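Local coordinates for uncharacterized protein (Bacteroides ovatus, PDB 3P02), which is of unknown function but combines an N-terminal beta-sandwich-like domain of the E-set clan with a C-terminal domain of the BT_3044-like family, at residues L56-R62 with P125-D131. Coordinates in Å, arbitrary orientation, origin at the centre of the assembly. Where two conformers were deposited one is given. Numbering follows the deposited sequence.
With EDO (1,2-ethanediol), chain E.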
loop_
_atom_site.group_PDB
_atom_site.type_symbol
_atom_site.label_atom_id
_atom_site.label_comp_id
_atom_site.label_asym_id
_atom_site.label_seq_id
_atom_site.Cartn_x
_atom_site.Cartn_y
_atom_site.Cartn_z
ATOM N N LEU A 56 17.005 -28.506 -8.403
ATOM C CA LEU A 56 15.562 -28.396 -8.595
ATOM C C LEU A 56 14.997 -27.753 -7.318
ATOM O O LEU A 56 15.003 -28.327 -6.226
ATOM C CB LEU A 56 14.884 -29.721 -8.967
ATOM C CG LEU A 56 13.383 -29.644 -9.348
ATOM C CD1 LEU A 56 13.139 -28.749 -10.578
ATOM C CD2 LEU A 56 12.823 -31.037 -9.622
ATOM N N VAL A 57 14.578 -26.503 -7.467
ATOM C CA VAL A 57 14.136 -25.674 -6.362
ATOM C C VAL A 57 12.625 -25.621 -6.298
ATOM O O VAL A 57 11.984 -25.559 -7.350
ATOM C CB VAL A 57 14.739 -24.258 -6.583
ATOM C CG1 VAL A 57 14.548 -23.400 -5.364
ATOM C CG2 VAL A 57 16.232 -24.355 -6.916
ATOM N N SER A 58 12.069 -25.682 -5.070
ATOM C CA SER A 58 10.625 -25.584 -4.878
ATOM C C SER A 58 10.285 -24.318 -4.110
ATOM O O SER A 58 11.061 -23.878 -3.253
ATOM C CB SER A 58 10.057 -26.811 -4.169
ATOM O OG SER A 58 10.221 -26.775 -2.765
ATOM N N PHE A 59 9.141 -23.734 -4.445
ATOM C CA PHE A 59 8.641 -22.512 -3.809
ATOM C C PHE A 59 7.259 -22.787 -3.320
ATOM O O PHE A 59 6.440 -23.351 -4.053
ATOM C CB PHE A 59 8.622 -21.351 -4.807
ATOM C CG PHE A 59 9.954 -21.104 -5.460
ATOM C CD1 PHE A 59 10.940 -20.374 -4.809
ATOM C CD2 PHE A 59 10.210 -21.565 -6.743
ATOM C CE1 PHE A 59 12.160 -20.110 -5.433
ATOM C CE2 PHE A 59 11.446 -21.336 -7.349
ATOM C CZ PHE A 59 12.415 -20.613 -6.689
ATOM N N SER A 60 6.971 -22.381 -2.102
ATOM C CA SER A 60 5.647 -22.633 -1.589
ATOM C C SER A 60 5.204 -21.534 -0.693
ATOM O O SER A 60 6.021 -20.846 -0.070
ATOM C CB SER A 60 5.622 -23.951 -0.818
ATOM O OG SER A 60 6.367 -23.850 0.384
ATOM N N LEU A 61 3.884 -21.414 -0.582
ATOM C CA LEU A 61 3.264 -20.538 0.382
ATOM C C LEU A 61 3.628 -21.103 1.754
ATOM O O LEU A 61 3.459 -22.313 1.979
ATOM C CB LEU A 61 1.756 -20.559 0.130
ATOM C CG LEU A 61 0.898 -19.864 1.168
ATOM C CD1 LEU A 61 0.959 -18.366 0.977
ATOM C CD2 LEU A 61 -0.534 -20.357 1.070
ATOM N N ARG A 62 4.202 -20.276 2.637
ATOM C CA ARG A 62 4.642 -20.745 3.953
ATOM C C ARG A 62 3.531 -20.438 4.975
ATOM O O ARG A 62 3.305 -19.290 5.359
ATOM C CB ARG A 62 6.000 -20.108 4.268
ATOM C CG ARG A 62 6.706 -20.706 5.452
ATOM C CD ARG A 62 6.943 -22.208 5.384
ATOM N NE ARG A 62 7.122 -22.635 6.774
ATOM C CZ ARG A 62 7.640 -23.790 7.170
ATOM N NH1 ARG A 62 8.112 -24.665 6.272
ATOM N NH2 ARG A 62 7.722 -24.077 8.468
ATOM N N PRO A 125 3.633 -14.872 2.048
ATOM C CA PRO A 125 4.843 -15.452 2.644
ATOM C C PRO A 125 5.316 -16.652 1.817
ATOM O O PRO A 125 4.550 -17.583 1.589
ATOM C CB PRO A 125 4.357 -15.846 4.054
ATOM C CG PRO A 125 2.917 -16.267 3.851
ATOM C CD PRO A 125 2.399 -15.448 2.639
ATOM N N LEU A 126 6.557 -16.618 1.320
ATOM C CA LEU A 126 7.057 -17.665 0.428
ATOM C C LEU A 126 8.327 -18.258 0.916
ATOM O O LEU A 126 9.216 -17.497 1.287
ATOM C CB LEU A 126 7.357 -17.062 -0.970
ATOM C CG LEU A 126 6.243 -16.312 -1.638
ATOM C CD1 LEU A 126 6.747 -15.658 -2.904
ATOM C CD2 LEU A 126 5.112 -17.250 -1.971
ATOM N N LYS A 127 8.470 -19.577 0.824
ATOM C CA LYS A 127 9.730 -20.187 1.226
ATOM C C LYS A 127 10.320 -20.960 0.060
ATOM O O LYS A 127 9.585 -21.575 -0.701
ATOM C CB LYS A 127 9.520 -21.134 2.436
ATOM C CG LYS A 127 10.831 -21.769 2.934
ATOM C CD LYS A 127 10.670 -22.554 4.223
ATOM C CE LYS A 127 12.009 -23.073 4.677
ATOM N NZ LYS A 127 11.888 -23.945 5.888
ATOM N N VAL A 128 11.641 -20.949 -0.042
ATOM C CA VAL A 128 12.384 -21.697 -1.045
ATOM C C VAL A 128 13.014 -22.913 -0.344
ATOM O O VAL A 128 13.524 -22.778 0.779
ATOM C CB VAL A 128 13.419 -20.813 -1.830
ATOM C CG1 VAL A 128 14.444 -20.142 -0.915
ATOM C CG2 VAL A 128 14.113 -21.625 -2.926
ATOM N N CYS A 129 12.969 -24.102 -1.015
ATOM C CA CYS A 129 13.455 -25.385 -0.502
ATOM C C CYS A 129 14.027 -26.218 -1.648
ATOM O O CYS A 129 13.805 -25.894 -2.805
ATOM C CB CYS A 129 12.284 -26.109 0.165
ATOM S SG CYS A 129 12.758 -27.424 1.310
ATOM N N GLU A 130 14.679 -27.314 -1.328
ATOM C CA GLU A 130 15.157 -28.343 -2.235
ATOM C C GLU A 130 14.653 -29.625 -1.631
ATOM O O GLU A 130 14.855 -29.826 -0.426
ATOM C CB GLU A 130 16.676 -28.355 -2.391
ATOM C CG GLU A 130 17.210 -27.211 -3.211
ATOM C CD GLU A 130 18.709 -27.304 -3.318
ATOM O OE1 GLU A 130 19.410 -26.911 -2.357
ATOM O OE2 GLU A 130 19.180 -27.850 -4.340
ATOM N N ASP A 131 13.773 -30.332 -2.363
ATOM C CA ASP A 131 13.118 -31.545 -1.876
ATOM C C ASP A 131 14.028 -32.758 -2.043
ATOM O O ASP A 131 14.717 -33.130 -1.093
ATOM C CB ASP A 131 11.766 -31.764 -2.585
ATOM C CG ASP A 131 10.661 -30.782 -2.202
ATOM O OD1 ASP A 131 10.808 -30.084 -1.167
ATOM O OD2 ASP A 131 9.639 -30.731 -2.919
HETATM C C1 EDO E . 10.360 -26.552 4.587
HETATM O O1 EDO E . 11.385 -26.796 5.553
HETATM C C2 EDO E . 9.828 -27.854 4.011
HETATM O O2 EDO E . 8.886 -27.540 2.979
HETATM O O HOH W 1 18.332 -29.703 -5.990
HETATM O O HOH W 2 12.754 -29.307 -4.783
HETATM O O HOH W 3 9.207 -24.464 -0.498
#
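Strands 55-61 and 122-130 pair antiparallel in a mixed sheet of the N-terminal DUF4973 region, assigned to the E-set clan; the segment axes lie 4.6 Å apart at closest. At Leu56 the ladder has opened and water takes over: water 2 donates to Leu56 O (2.8 Å) and accepts from Asp131 N (2.8 Å). Direct bonding begins at Ser58, whose N and O join O and N of Cys129, both at 2.9 Å. Phe59 turns to the buried face shared with Val57, Val128 and Leu126, its CE1 3.5 Å from Val128 CG2; Ile13, Leu107 and Ile109 of the sheet comprising strands 13-15 and 104-112 cover this face. Ser60 closes a second hydrogen-bonded pair with Lys127, on the more open face, where Lys127 NZ binds Tyr136 O and, weakly, 1,2-ethanediol, probably from the crystallisation liquor. Leu61 lays CD1 against Pro125 CD (3.7 Å). Beyond the strand, Arg62 directs its guanidinium to Asp64, while Arg62 N donates to Pro125 O at 2.9 Å.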